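Local coordinates for ABC transporter, substrate binding protein (Polyamine) (Agrobacterium tumefaciens, PDB 4EUO) that binds gamma-aminobutyric acid in the periplasm and probably delivers it to an ABC importer as its solute-binding component, at residues W119-F123 and A145-A149; K131-Y135 and A194-W200; L157-D161 and N291-W297; T260-P264 and S280-Q284. One frame throughout, in Å; residues are numbered along the deposited sequence.

In the fold
Interactions 1 and 2 are buried and adjoin: helix 119-122 of interaction 1 rests on the strands paired in interaction 2, where Leu122 O receives Arg132 NE and Leu122 packs on Phe134 and Phe196. The first is purely apolar, alanines packed on aromatic rings, while the second adds backbone bonds of a parallel sheet. Interaction 3 is a surface contact of loop and helix start, more polar, with two tyrosine hydroxyls taking backbone N-H groups; its Leu157 and Leu160 pack on Leu147 of interaction 1. Interaction 4, partly buried, joins two loops through proline, leucine and a water. Interactions 2 and 4 meet at the ligand, bringing Trp200 and Tyr262 into contact with each other.

Interaction 1 (W119-F123 and A145-A149); sequences WADLF and AALLA
Ala145 puts its CB over one face of the Trp119 indole, 3.9 Å from the centroid of the six-membered ring and 17° off the normal, a CH-pi contact. On the five-membered side Leu148 runs alongside the indole in the same direction, its CD1 3.7 Å from Trp119 CD1. Ala149 packs against both aromatic residues: its CB lies 3.5 Å from Phe123 CD2 and also touches Trp119 O and CB. At the far end of the phenyl ring, Phe123 CZ reaches Ala146 CA at 3.5 Å. Small methyl groups suit these positions because helix 142-149 comes close here, the CA atoms of Ala120 and Ala149 being 4.0 Å apart. Trp119 holds CG anti to its carbonyl carbon (chi1 -65°), which lays the indole along the neighbouring helix. The polar edge of that buried ring is satisfied by Trp119 NE1 donating to Gln220 O in strand 215-229, whose Ile222 also touches Trp119 and Ala145. Leu169 of helix 162-170 and the ring of Phe134 also touch Phe123. The result is close helix-to-helix packing on alanine, in the layer of helices against the central sheet of a periplasmic solute-binding protein.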
loop_
_atom_site.group_PDB
_atom_site.type_symbol
_atom_site.label_atom_id
_atom_site.label_comp_id
_atom_site.label_asym_id
_atom_site.label_seq_id
_atom_site.Cartn_x
_atom_site.Cartn_y
_atom_site.Cartn_z
ATOM N N TRP A 119 -8.432 -1.823 -16.975
ATOM C CA TRP A 119 -9.109 -0.739 -16.271
ATOM C C TRP A 119 -10.332 -0.318 -17.083
ATOM O O TRP A 119 -11.386 -0.048 -16.512
ATOM C CB TRP A 119 -8.173 0.466 -16.042
ATOM C CG TRP A 119 -7.023 0.172 -15.149
ATOM C CD1 TRP A 119 -5.701 0.204 -15.490
ATOM C CD2 TRP A 119 -7.085 -0.320 -13.796
ATOM N NE1 TRP A 119 -4.923 -0.195 -14.424
ATOM C CE2 TRP A 119 -5.755 -0.560 -13.381
ATOM C CE3 TRP A 119 -8.134 -0.600 -12.907
ATOM C CZ2 TRP A 119 -5.449 -1.014 -12.085
ATOM C CZ3 TRP A 119 -7.826 -1.098 -11.645
ATOM C CH2 TRP A 119 -6.502 -1.291 -11.244
ATOM N N ALA A 120 -10.199 -0.328 -18.438
ATOM C CA ALA A 120 -11.374 -0.009 -19.261
ATOM C C ALA A 120 -12.529 -0.971 -18.967
ATOM O O ALA A 120 -13.664 -0.507 -18.801
ATOM C CB ALA A 120 -11.006 -0.086 -20.742
ATOM N N ASP A 121 -12.252 -2.276 -18.833
ATOM C CA ASP A 121 -13.312 -3.230 -18.501
ATOM C C ASP A 121 -13.949 -2.898 -17.155
ATOM O O ASP A 121 -15.177 -2.943 -16.995
ATOM C CB ASP A 121 -12.759 -4.655 -18.409
ATOM C CG ASP A 121 -12.196 -5.252 -19.689
ATOM O OD1 ASP A 121 -12.567 -4.761 -20.795
ATOM O OD2 ASP A 121 -11.400 -6.197 -19.586
ATOM N N LEU A 122 -13.080 -2.567 -16.156
ATOM C CA LEU A 122 -13.596 -2.302 -14.814
ATOM C C LEU A 122 -14.506 -1.081 -14.812
ATOM O O LEU A 122 -15.417 -0.993 -13.971
ATOM C CB LEU A 122 -12.393 -2.106 -13.860
ATOM C CG LEU A 122 -12.744 -1.969 -12.391
ATOM C CD1 LEU A 122 -13.507 -3.201 -11.864
ATOM C CD2 LEU A 122 -11.522 -1.729 -11.570
ATOM N N PHE A 123 -14.319 -0.168 -15.754
ATOM C CA PHE A 123 -15.148 1.016 -15.877
ATOM C C PHE A 123 -16.329 0.815 -16.851
ATOM O O PHE A 123 -17.051 1.770 -17.097
ATOM C CB PHE A 123 -14.298 2.240 -16.259
ATOM C CG PHE A 123 -13.593 2.856 -15.065
ATOM C CD1 PHE A 123 -14.044 4.046 -14.512
ATOM C CD2 PHE A 123 -12.476 2.251 -14.512
ATOM C CE1 PHE A 123 -13.412 4.601 -13.393
ATOM C CE2 PHE A 123 -11.828 2.815 -13.407
ATOM C CZ PHE A 123 -12.300 3.986 -12.860
ATOM N N ALA A 145 -6.164 4.951 -12.291
ATOM C CA ALA A 145 -6.925 3.897 -12.960
ATOM C C ALA A 145 -8.038 4.501 -13.818
ATOM O O ALA A 145 -8.261 4.017 -14.946
ATOM C CB ALA A 145 -7.492 2.938 -11.930
ATOM N N ALA A 146 -8.745 5.529 -13.318
ATOM C CA ALA A 146 -9.804 6.183 -14.102
ATOM C C ALA A 146 -9.205 6.799 -15.379
ATOM O O ALA A 146 -9.798 6.674 -16.465
ATOM C CB ALA A 146 -10.451 7.268 -13.253
ATOM N N LEU A 147 -8.039 7.428 -15.279
ATOM C CA LEU A 147 -7.416 8.056 -16.432
ATOM C C LEU A 147 -6.978 7.000 -17.428
ATOM O O LEU A 147 -7.198 7.185 -18.643
ATOM C CB LEU A 147 -6.252 8.943 -15.971
ATOM C CG LEU A 147 -6.683 10.216 -15.243
ATOM C CD1 LEU A 147 -5.551 10.791 -14.426
ATOM C CD2 LEU A 147 -7.261 11.260 -16.222
ATOM N N LEU A 148 -6.399 5.893 -16.954
ATOM C CA LEU A 148 -6.010 4.795 -17.849
ATOM C C LEU A 148 -7.226 4.206 -18.516
ATOM O O LEU A 148 -7.169 3.931 -19.725
ATOM C CB LEU A 148 -5.270 3.701 -17.093
ATOM C CG LEU A 148 -3.917 4.115 -16.491
ATOM C CD1 LEU A 148 -3.493 3.134 -15.400
ATOM C CD2 LEU A 148 -2.838 4.256 -17.561
ATOM N N ALA A 149 -8.319 4.023 -17.784
ATOM C CA ALA A 149 -9.564 3.486 -18.342
ATOM C C ALA A 149 -10.109 4.436 -19.396
ATOM O O ALA A 149 -10.789 3.972 -20.332
ATOM C CB ALA A 149 -10.580 3.320 -17.240
#

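Interaction 2 (K131-Y135 and A194-W200); sequences KRTFY and APFGSVW. With ABU (gamma-amino-butanoic acid), chain E.
Arg132 and Phe196 run alongside each other in the same direction, with the guanidinium and phenyl planes 80° apart. Phe196 CE1 sits over the centre of one guanidinium face, 3.6 Å from Arg132 CZ, so the ring offers its edge to the flat cation. Bends at chi2 and chi3 bring the Arg132 guanidinium to this position; its nitrogens are held by Leu122 O, Gly130 O and Phe128 O, which fix the plane. At the other end, Trp200 turns its edge to the face of Tyr135 with centroids 5.4 Å apart and planes at 62°. One face of the same indole is laid against gamma-amino-butanoic acid, whose CB stands 3.3 Å above the ring plane, a flat apolar wall suited to the aliphatic chain. Between these two pairs the backbones run parallel. Thr133 N donates to Phe196 O at 3.0 Å, and Ser198 N to Thr133 O at 2.9 Å. Glycine suits position 197, where close strands bring Gly197 CA 3.1 Å from Thr133 O, a CA-H...O contact. Farther on the strands part, and a water bridges Tyr135 N and Ser198 O. Tyr135 OH is hydrogen-bonded to Glu60 OE2, a residue of the ligand pocket, as Trp200 is. Strand 132-135 is flanked by strand 176-179 and strand 196-200 by strand 96-107, while helix 182-190 packs on Thr133 and helix 119-122 on Phe134 and Phe196.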
loop_
_atom_site.group_PDB
_atom_site.type_symbol
_atom_site.label_atom_id
_atom_site.label_comp_id
_atom_site.label_asym_id
_atom_site.label_seq_id
_atom_site.Cartn_x
_atom_site.Cartn_y
_atom_site.Cartn_z
ATOM N N LYS A 131 -21.683 -4.163 -8.890
ATOM C CA LYS A 131 -20.849 -3.330 -8.032
ATOM C C LYS A 131 -19.379 -3.633 -8.209
ATOM O O LYS A 131 -18.997 -4.761 -8.481
ATOM C CB LYS A 131 -21.255 -3.414 -6.549
ATOM C CG LYS A 131 -22.705 -3.024 -6.227
ATOM C CD LYS A 131 -23.082 -1.600 -6.660
ATOM C CE LYS A 131 -24.504 -1.230 -6.289
ATOM N NZ LYS A 131 -25.499 -2.186 -6.854
ATOM N N ARG A 132 -18.572 -2.589 -8.097
ATOM C CA ARG A 132 -17.118 -2.694 -8.181
ATOM C C ARG A 132 -16.559 -1.917 -7.020
ATOM O O ARG A 132 -17.187 -0.974 -6.551
ATOM C CB ARG A 132 -16.548 -2.208 -9.522
ATOM C CG ARG A 132 -17.059 -0.848 -9.975
ATOM C CD ARG A 132 -18.212 -1.000 -10.991
ATOM N NE ARG A 132 -17.705 -1.470 -12.287
ATOM C CZ ARG A 132 -18.320 -2.341 -13.091
ATOM N NH1 ARG A 132 -19.501 -2.873 -12.741
ATOM N NH2 ARG A 132 -17.778 -2.668 -14.260
ATOM N N THR A 133 -15.369 -2.313 -6.562
ATOM C CA THR A 133 -14.802 -1.679 -5.365
ATOM C C THR A 133 -13.482 -0.979 -5.617
ATOM O O THR A 133 -12.630 -1.443 -6.392
ATOM C CB THR A 133 -14.762 -2.708 -4.204
ATOM O OG1 THR A 133 -14.363 -2.030 -3.016
ATOM C CG2 THR A 133 -13.810 -3.856 -4.414
ATOM N N PHE A 134 -13.332 0.154 -4.953
ATOM C CA PHE A 134 -12.142 1.010 -5.048
ATOM C C PHE A 134 -11.823 1.524 -3.663
ATOM O O PHE A 134 -12.730 1.642 -2.812
ATOM C CB PHE A 134 -12.434 2.219 -5.939
ATOM C CG PHE A 134 -12.575 1.873 -7.399
ATOM C CD1 PHE A 134 -11.452 1.708 -8.209
ATOM C CD2 PHE A 134 -13.829 1.736 -7.976
ATOM C CE1 PHE A 134 -11.585 1.416 -9.573
ATOM C CE2 PHE A 134 -13.954 1.380 -9.327
ATOM C CZ PHE A 134 -12.839 1.254 -10.120
ATOM N N TYR A 135 -10.561 1.930 -3.480
ATOM C CA TYR A 135 -10.077 2.464 -2.204
ATOM C C TYR A 135 -10.751 3.778 -1.881
ATOM O O TYR A 135 -10.810 4.696 -2.705
ATOM C CB TYR A 135 -8.574 2.633 -2.331
ATOM C CG TYR A 135 -7.784 2.990 -1.097
ATOM C CD1 TYR A 135 -8.126 2.475 0.148
ATOM C CD2 TYR A 135 -6.595 3.706 -1.205
ATOM C CE1 TYR A 135 -7.328 2.708 1.265
ATOM C CE2 TYR A 135 -5.780 3.923 -0.099
ATOM C CZ TYR A 135 -6.140 3.391 1.117
ATOM O OH TYR A 135 -5.325 3.593 2.202
ATOM N N ALA A 194 -19.044 -6.859 -3.924
ATOM C CA ALA A 194 -18.415 -6.117 -5.032
ATOM C C ALA A 194 -17.389 -7.076 -5.547
ATOM O O ALA A 194 -16.273 -7.162 -5.040
ATOM C CB ALA A 194 -17.787 -4.825 -4.562
ATOM N N PRO A 195 -17.799 -7.926 -6.504
ATOM C CA PRO A 195 -16.964 -9.068 -6.879
ATOM C C PRO A 195 -15.695 -8.780 -7.653
ATOM O O PRO A 195 -14.889 -9.679 -7.881
ATOM C CB PRO A 195 -17.919 -9.958 -7.676
ATOM C CG PRO A 195 -18.862 -8.973 -8.293
ATOM C CD PRO A 195 -19.099 -7.952 -7.198
ATOM N N PHE A 196 -15.493 -7.524 -8.032
ATOM C CA PHE A 196 -14.245 -7.136 -8.667
ATOM C C PHE A 196 -13.940 -5.696 -8.318
ATOM O O PHE A 196 -14.828 -4.943 -7.926
ATOM C CB PHE A 196 -14.208 -7.422 -10.191
ATOM C CG PHE A 196 -15.482 -7.095 -10.936
ATOM C CD1 PHE A 196 -15.904 -5.782 -11.089
ATOM C CD2 PHE A 196 -16.263 -8.106 -11.487
ATOM C CE1 PHE A 196 -17.091 -5.479 -11.773
ATOM C CE2 PHE A 196 -17.435 -7.795 -12.201
ATOM C CZ PHE A 196 -17.836 -6.491 -12.337
ATOM N N GLY A 197 -12.674 -5.339 -8.414
ATOM C CA GLY A 197 -12.268 -3.990 -8.102
ATOM C C GLY A 197 -10.777 -3.852 -8.105
ATOM O O GLY A 197 -10.050 -4.813 -8.388
ATOM N N SER A 198 -10.349 -2.640 -7.780
ATOM C CA SER A 198 -8.921 -2.301 -7.698
ATOM C C SER A 198 -8.468 -2.480 -6.258
ATOM O O SER A 198 -8.943 -1.759 -5.377
ATOM C CB SER A 198 -8.695 -0.875 -8.139
ATOM O OG SER A 198 -7.311 -0.606 -7.953
ATOM N N VAL A 199 -7.602 -3.447 -6.011
ATOM C CA VAL A 199 -7.234 -3.844 -4.663
ATOM C C VAL A 199 -5.736 -4.010 -4.524
ATOM O O VAL A 199 -5.013 -4.173 -5.516
ATOM C CB VAL A 199 -7.936 -5.197 -4.290
ATOM C CG1 VAL A 199 -9.462 -5.025 -4.289
ATOM C CG2 VAL A 199 -7.553 -6.294 -5.279
ATOM N N TRP A 200 -5.250 -4.014 -3.276
ATOM C CA TRP A 200 -3.843 -4.256 -2.993
ATOM C C TRP A 200 -3.544 -5.699 -3.359
ATOM O O TRP A 200 -4.263 -6.610 -2.916
ATOM C CB TRP A 200 -3.555 -4.002 -1.514
ATOM C CG TRP A 200 -3.683 -2.587 -1.058
ATOM C CD1 TRP A 200 -3.311 -1.469 -1.739
ATOM C CD2 TRP A 200 -4.105 -2.149 0.239
ATOM N NE1 TRP A 200 -3.498 -0.341 -0.950
ATOM C CE2 TRP A 200 -3.970 -0.738 0.277
ATOM C CE3 TRP A 200 -4.582 -2.813 1.379
ATOM C CZ2 TRP A 200 -4.316 0.020 1.404
ATOM C CZ3 TRP A 200 -4.869 -2.069 2.517
ATOM C CH2 TRP A 200 -4.762 -0.666 2.512
HETATM N N ABU E . -0.692 0.743 1.692
HETATM C CD ABU E . -0.686 -0.660 1.260
HETATM C CB ABU E . -1.228 -1.576 2.330
HETATM C CG ABU E . -1.171 -2.986 1.851
HETATM C C ABU E . -1.807 -4.014 2.763
HETATM O O ABU E . -2.108 -5.199 2.237
HETATM O OXT ABU E . -2.179 -3.748 3.991
HETATM O O HOH W 1 -8.742 1.131 -5.422
#

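Interaction 3 (L157-D161 and N291-W297); sequences LYPLD and NADMNYW
Tyr158 and Pro159, joined by a cis peptide, lie in an irregular loop that faces the start of helix 294-299, the nearest CA atoms being those of Pro159 and Tyr296, 7.9 Å apart. Two tyrosines, each reaching toward the other segment, end on backbone amides. Tyr158 OH accepts from Asp293 N at 2.9 Å, nearly straight with an N-H...O angle of 163°. Tyr296 OH accepts from Leu160 N in a longer bond of 3.3 Å. Tyr296 gets there because its CG is anti to the backbone N (chi1 176°), which sends the ring outward from the helix to the loop. The two rings meet obliquely, planes at 54°, with Tyr158 CD1 over one face of Tyr296, 3.5 Å from its CD2. Asp293 CB lies over one face of the Tyr158 ring, 3.7 Å from its centroid, a CH-pi contact. Pro159 CB comes to 3.4 Å from Tyr296 OH, and Leu160 uses CG against Tyr296 CE2 and CD1 against the Trp297 indole, which it crosses at about a right angle. Glu144 OE2 of helix 142-149 is hydrogen-bonded to both Tyr158 OH and Trp297 NE1, tying together side chains of both segments. The carboxylate of Asp293 turns to its own helix, where Asp293 OD1 accepts from Tyr296 N at 2.9 Å, the N-H coming from well above the carboxylate plane. Aspartate is well suited here, its short side chain able to reach an amide left without a helical partner, and the bond is that of a helix N-cap.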
loop_
_atom_site.group_PDB
_atom_site.type_symbol
_atom_site.label_atom_id
_atom_site.label_comp_id
_atom_site.label_asym_id
_atom_site.label_seq_id
_atom_site.Cartn_x
_atom_site.Cartn_y
_atom_site.Cartn_z
ATOM N N LEU A 157 0.414 10.247 -17.549
ATOM C CA LEU A 157 -0.513 10.468 -16.445
ATOM C C LEU A 157 -0.279 11.756 -15.692
ATOM O O LEU A 157 -1.238 12.363 -15.240
ATOM C CB LEU A 157 -0.424 9.316 -15.435
ATOM C CG LEU A 157 -1.103 8.036 -15.899
ATOM C CD1 LEU A 157 -0.673 6.885 -15.012
ATOM C CD2 LEU A 157 -2.650 8.169 -15.870
ATOM N N TYR A 158 0.993 12.149 -15.520
ATOM C CA TYR A 158 1.332 13.296 -14.692
ATOM C C TYR A 158 1.736 14.528 -15.490
ATOM O O TYR A 158 2.467 14.391 -16.474
ATOM C CB TYR A 158 2.425 12.944 -13.684
ATOM C CG TYR A 158 2.041 11.782 -12.802
ATOM C CD1 TYR A 158 1.206 11.967 -11.712
ATOM C CD2 TYR A 158 2.451 10.486 -13.101
ATOM C CE1 TYR A 158 0.781 10.897 -10.933
ATOM C CE2 TYR A 158 1.996 9.394 -12.355
ATOM C CZ TYR A 158 1.168 9.613 -11.267
ATOM O OH TYR A 158 0.780 8.549 -10.490
ATOM N N PRO A 159 1.288 15.731 -15.098
ATOM C CA PRO A 159 0.416 16.029 -13.949
ATOM C C PRO A 159 -0.990 15.504 -14.145
ATOM O O PRO A 159 -1.492 15.456 -15.257
ATOM C CB PRO A 159 0.456 17.560 -13.855
ATOM C CG PRO A 159 0.692 18.006 -15.275
ATOM C CD PRO A 159 1.613 16.957 -15.867
ATOM N N LEU A 160 -1.629 15.109 -13.064
ATOM C CA LEU A 160 -2.940 14.504 -13.167
ATOM C C LEU A 160 -4.001 15.444 -13.693
ATOM O O LEU A 160 -4.075 16.582 -13.243
ATOM C CB LEU A 160 -3.386 14.003 -11.796
ATOM C CG LEU A 160 -2.545 12.888 -11.185
ATOM C CD1 LEU A 160 -2.954 12.700 -9.733
ATOM C CD2 LEU A 160 -2.616 11.579 -11.997
ATOM N N ASP A 161 -4.861 14.950 -14.597
ATOM C CA ASP A 161 -6.019 15.707 -15.042
ATOM C C ASP A 161 -7.186 15.270 -14.134
ATOM O O ASP A 161 -7.904 14.292 -14.414
ATOM C CB ASP A 161 -6.294 15.446 -16.512
ATOM C CG ASP A 161 -7.379 16.315 -17.096
ATOM O OD1 ASP A 161 -8.201 16.840 -16.311
ATOM O OD2 ASP A 161 -7.500 16.337 -18.345
ATOM N N ASN A 291 3.575 2.992 -13.106
ATOM C CA ASN A 291 4.180 3.316 -11.838
ATOM C C ASN A 291 3.571 4.585 -11.295
ATOM O O ASN A 291 3.740 5.640 -11.897
ATOM C CB ASN A 291 5.699 3.462 -12.029
ATOM C CG ASN A 291 6.304 2.229 -12.661
ATOM O OD1 ASN A 291 6.887 2.289 -13.751
ATOM N ND2 ASN A 291 6.150 1.078 -12.035
ATOM N N ALA A 292 2.842 4.517 -10.179
ATOM C CA ALA A 292 2.320 5.734 -9.593
ATOM C C ALA A 292 3.467 6.581 -9.084
ATOM O O ALA A 292 4.510 6.064 -8.648
ATOM C CB ALA A 292 1.332 5.429 -8.466
ATOM N N ASP A 293 3.272 7.893 -9.145
ATOM C CA ASP A 293 4.336 8.820 -8.734
ATOM C C ASP A 293 4.005 9.371 -7.362
ATOM O O ASP A 293 3.190 10.291 -7.203
ATOM C CB ASP A 293 4.470 9.948 -9.759
ATOM C CG ASP A 293 5.653 10.857 -9.504
ATOM O OD1 ASP A 293 6.142 10.894 -8.360
ATOM O OD2 ASP A 293 6.123 11.483 -10.478
ATOM N N MET A 294 4.602 8.757 -6.360
ATOM C CA MET A 294 4.320 9.167 -4.984
ATOM C C MET A 294 4.923 10.486 -4.624
ATOM O O MET A 294 4.406 11.153 -3.729
ATOM C CB MET A 294 4.760 8.096 -3.997
ATOM C CG MET A 294 4.022 6.747 -4.210
ATOM S SD MET A 294 4.383 5.600 -2.888
ATOM C CE MET A 294 6.130 5.359 -3.049
ATOM N N ASN A 295 5.996 10.896 -5.328
ATOM C CA ASN A 295 6.582 12.207 -5.063
ATOM C C ASN A 295 5.664 13.310 -5.599
ATOM O O ASN A 295 5.454 14.329 -4.938
ATOM C CB ASN A 295 7.961 12.277 -5.670
ATOM C CG ASN A 295 8.940 11.425 -4.906
ATOM O OD1 ASN A 295 9.744 10.691 -5.491
ATOM N ND2 ASN A 295 8.865 11.477 -3.578
ATOM N N TYR A 296 5.051 13.075 -6.747
ATOM C CA TYR A 296 4.084 14.015 -7.288
ATOM C C TYR A 296 2.925 14.170 -6.311
ATOM O O TYR A 296 2.516 15.288 -5.976
ATOM C CB TYR A 296 3.538 13.517 -8.640
ATOM C CG TYR A 296 2.466 14.418 -9.186
ATOM C CD1 TYR A 296 2.791 15.526 -9.960
ATOM C CD2 TYR A 296 1.114 14.157 -8.943
ATOM C CE1 TYR A 296 1.808 16.372 -10.445
ATOM C CE2 TYR A 296 0.125 14.997 -9.416
ATOM C CZ TYR A 296 0.475 16.100 -10.174
ATOM O OH TYR A 296 -0.506 16.928 -10.610
ATOM N N TRP A 297 2.401 13.043 -5.811
ATOM C CA TRP A 297 1.331 13.092 -4.839
ATOM C C TRP A 297 1.790 13.789 -3.550
ATOM O O TRP A 297 1.036 14.618 -3.013
ATOM C CB TRP A 297 0.820 11.675 -4.536
ATOM C CG TRP A 297 -0.253 11.229 -5.480
ATOM C CD1 TRP A 297 -0.098 10.732 -6.745
ATOM C CD2 TRP A 297 -1.650 11.213 -5.204
ATOM N NE1 TRP A 297 -1.326 10.384 -7.269
ATOM C CE2 TRP A 297 -2.298 10.658 -6.336
ATOM C CE3 TRP A 297 -2.411 11.518 -4.073
ATOM C CZ2 TRP A 297 -3.676 10.440 -6.371
ATOM C CZ3 TRP A 297 -3.772 11.288 -4.099
ATOM C CH2 TRP A 297 -4.393 10.763 -5.236
#

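Interaction 4 (T260-P264 and S280-Q284); sequences TGYAP and SLPDQ. With ABU (gamma-amino-butanoic acid), chain E.
Apolar packing between these two loops centres on Leu281 and Ala263. Leu281 CD1 lies 3.9 Å from Pro264 CD, and Ala263 CB, a small methyl suited to a spot between the loops, touches Leu281 CB and Pro282 CD as well as the carboxylate of Asp283.

A second kind of contact sets carbon against carbonyl oxygen. With CG anti to the carbonyl carbon (chi1 -55°), the Leu281 side chain is turned toward the 261-264 backbone, its CD2 3.6 Å from Tyr262 O, which is buried here and has no hydrogen-bond partner. Pro282 CD lies 3.3 Å from Gly261 O.

Among the polar links, a water donates to Gly261 O at 2.8 Å and to Ser280 O, joining the two backbones. Thr260 OG1 accepts from Tyr262 N at 3.0 Å, an ST turn at the end of helix 250-260, where Gly261 takes the positive phi that glycine tolerates readily.

This turn leads into the binding pocket of the solute-binding fold, where Tyr262 points away from the loop 280-284. Tyr262 OH donates to a carboxylate oxygen, O, of gamma-amino-butanoic acid at 2.6 Å, and Arg203 NH2 also bonds to the ligand. The tyrosine ring stacks with Phe99, and Ala263 pairs by backbone hydrogen bonding with Tyr100 of strand 96-107.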
loop_
_atom_site.group_PDB
_atom_site.type_symbol
_atom_site.label_atom_id
_atom_site.label_comp_id
_atom_site.label_asym_id
_atom_site.label_seq_id
_atom_site.Cartn_x
_atom_site.Cartn_y
_atom_site.Cartn_z
ATOM N N THR A 260 3.642 -12.428 2.065
ATOM C CA THR A 260 2.552 -11.542 1.639
ATOM C C THR A 260 2.231 -11.506 0.163
ATOM O O THR A 260 1.120 -11.133 -0.190
ATOM C CB THR A 260 2.865 -10.082 2.005
ATOM O OG1 THR A 260 4.081 -9.687 1.360
ATOM C CG2 THR A 260 2.941 -9.841 3.495
ATOM N N GLY A 261 3.216 -11.743 -0.693
ATOM C CA GLY A 261 3.055 -11.515 -2.124
ATOM C C GLY A 261 3.442 -10.091 -2.530
ATOM O O GLY A 261 3.284 -9.724 -3.686
ATOM N N TYR A 262 3.993 -9.301 -1.598
ATOM C CA TYR A 262 4.504 -7.959 -1.906
ATOM C C TYR A 262 5.984 -8.098 -2.240
ATOM O O TYR A 262 6.603 -9.102 -1.872
ATOM C CB TYR A 262 4.305 -6.992 -0.718
ATOM C CG TYR A 262 2.844 -6.653 -0.515
ATOM C CD1 TYR A 262 2.063 -6.215 -1.574
ATOM C CD2 TYR A 262 2.224 -6.839 0.726
ATOM C CE1 TYR A 262 0.716 -5.917 -1.404
ATOM C CE2 TYR A 262 0.874 -6.558 0.904
ATOM C CZ TYR A 262 0.125 -6.125 -0.175
ATOM O OH TYR A 262 -1.221 -5.945 -0.067
ATOM N N ALA A 263 6.547 -7.129 -2.961
ATOM C CA ALA A 263 7.957 -7.191 -3.323
ATOM C C ALA A 263 8.819 -6.560 -2.248
ATOM O O ALA A 263 8.438 -5.568 -1.608
ATOM C CB ALA A 263 8.190 -6.507 -4.663
ATOM N N PRO A 264 10.018 -7.122 -2.024
ATOM C CA PRO A 264 10.928 -6.532 -1.040
ATOM C C PRO A 264 11.539 -5.225 -1.535
ATOM O O PRO A 264 11.603 -4.968 -2.748
ATOM C CB PRO A 264 11.983 -7.614 -0.844
ATOM C CG PRO A 264 11.975 -8.389 -2.104
ATOM C CD PRO A 264 10.604 -8.303 -2.696
ATOM N N SER A 280 6.358 -13.981 -9.238
ATOM C CA SER A 280 4.987 -13.474 -9.196
ATOM C C SER A 280 4.847 -12.122 -8.483
ATOM O O SER A 280 3.723 -11.620 -8.392
ATOM C CB SER A 280 4.104 -14.497 -8.481
ATOM O OG SER A 280 4.499 -14.651 -7.125
ATOM N N LEU A 281 5.938 -11.593 -7.912
ATOM C CA LEU A 281 5.876 -10.369 -7.115
ATOM C C LEU A 281 5.693 -9.150 -7.994
ATOM O O LEU A 281 6.043 -9.173 -9.182
ATOM C CB LEU A 281 7.102 -10.244 -6.214
ATOM C CG LEU A 281 7.392 -11.425 -5.261
ATOM C CD1 LEU A 281 8.627 -11.163 -4.488
ATOM C CD2 LEU A 281 6.198 -11.758 -4.327
ATOM N N PRO A 282 5.139 -8.053 -7.447
ATOM C CA PRO A 282 4.823 -6.885 -8.295
ATOM C C PRO A 282 5.980 -6.335 -9.103
ATOM O O PRO A 282 5.750 -5.863 -10.210
ATOM C CB PRO A 282 4.366 -5.827 -7.289
ATOM C CG PRO A 282 3.812 -6.621 -6.177
ATOM C CD PRO A 282 4.593 -7.901 -6.085
ATOM N N ASP A 283 7.203 -6.409 -8.587
ATOM C CA ASP A 283 8.342 -5.879 -9.344
ATOM C C ASP A 283 8.734 -6.737 -10.559
ATOM O O ASP A 283 9.588 -6.312 -11.351
ATOM C CB ASP A 283 9.524 -5.603 -8.412
ATOM C CG ASP A 283 10.083 -6.792 -7.679
ATOM O OD1 ASP A 283 9.441 -7.878 -7.710
ATOM O OD2 ASP A 283 11.131 -6.624 -6.982
ATOM N N GLN A 284 8.097 -7.907 -10.729
ATOM C CA GLN A 284 8.268 -8.783 -11.888
ATOM C C GLN A 284 7.059 -8.756 -12.821
ATOM O O GLN A 284 7.119 -9.351 -13.901
ATOM C CB GLN A 284 8.540 -10.233 -11.457
ATOM C CG GLN A 284 9.797 -10.379 -10.596
ATOM C CD GLN A 284 11.059 -10.082 -11.362
ATOM O OE1 GLN A 284 11.219 -10.483 -12.516
ATOM N NE2 GLN A 284 11.974 -9.361 -10.742
HETATM N N ABU E . -0.692 0.743 1.692
HETATM C CD ABU E . -0.686 -0.660 1.260
HETATM C CB ABU E . -1.228 -1.576 2.330
HETATM C CG ABU E . -1.171 -2.986 1.851
HETATM C C ABU E . -1.807 -4.014 2.763
HETATM O O ABU E . -2.108 -5.199 2.237
HETATM O OXT ABU E . -2.179 -3.748 3.991
HETATM O O HOH W 2 2.419 -11.358 -5.723
#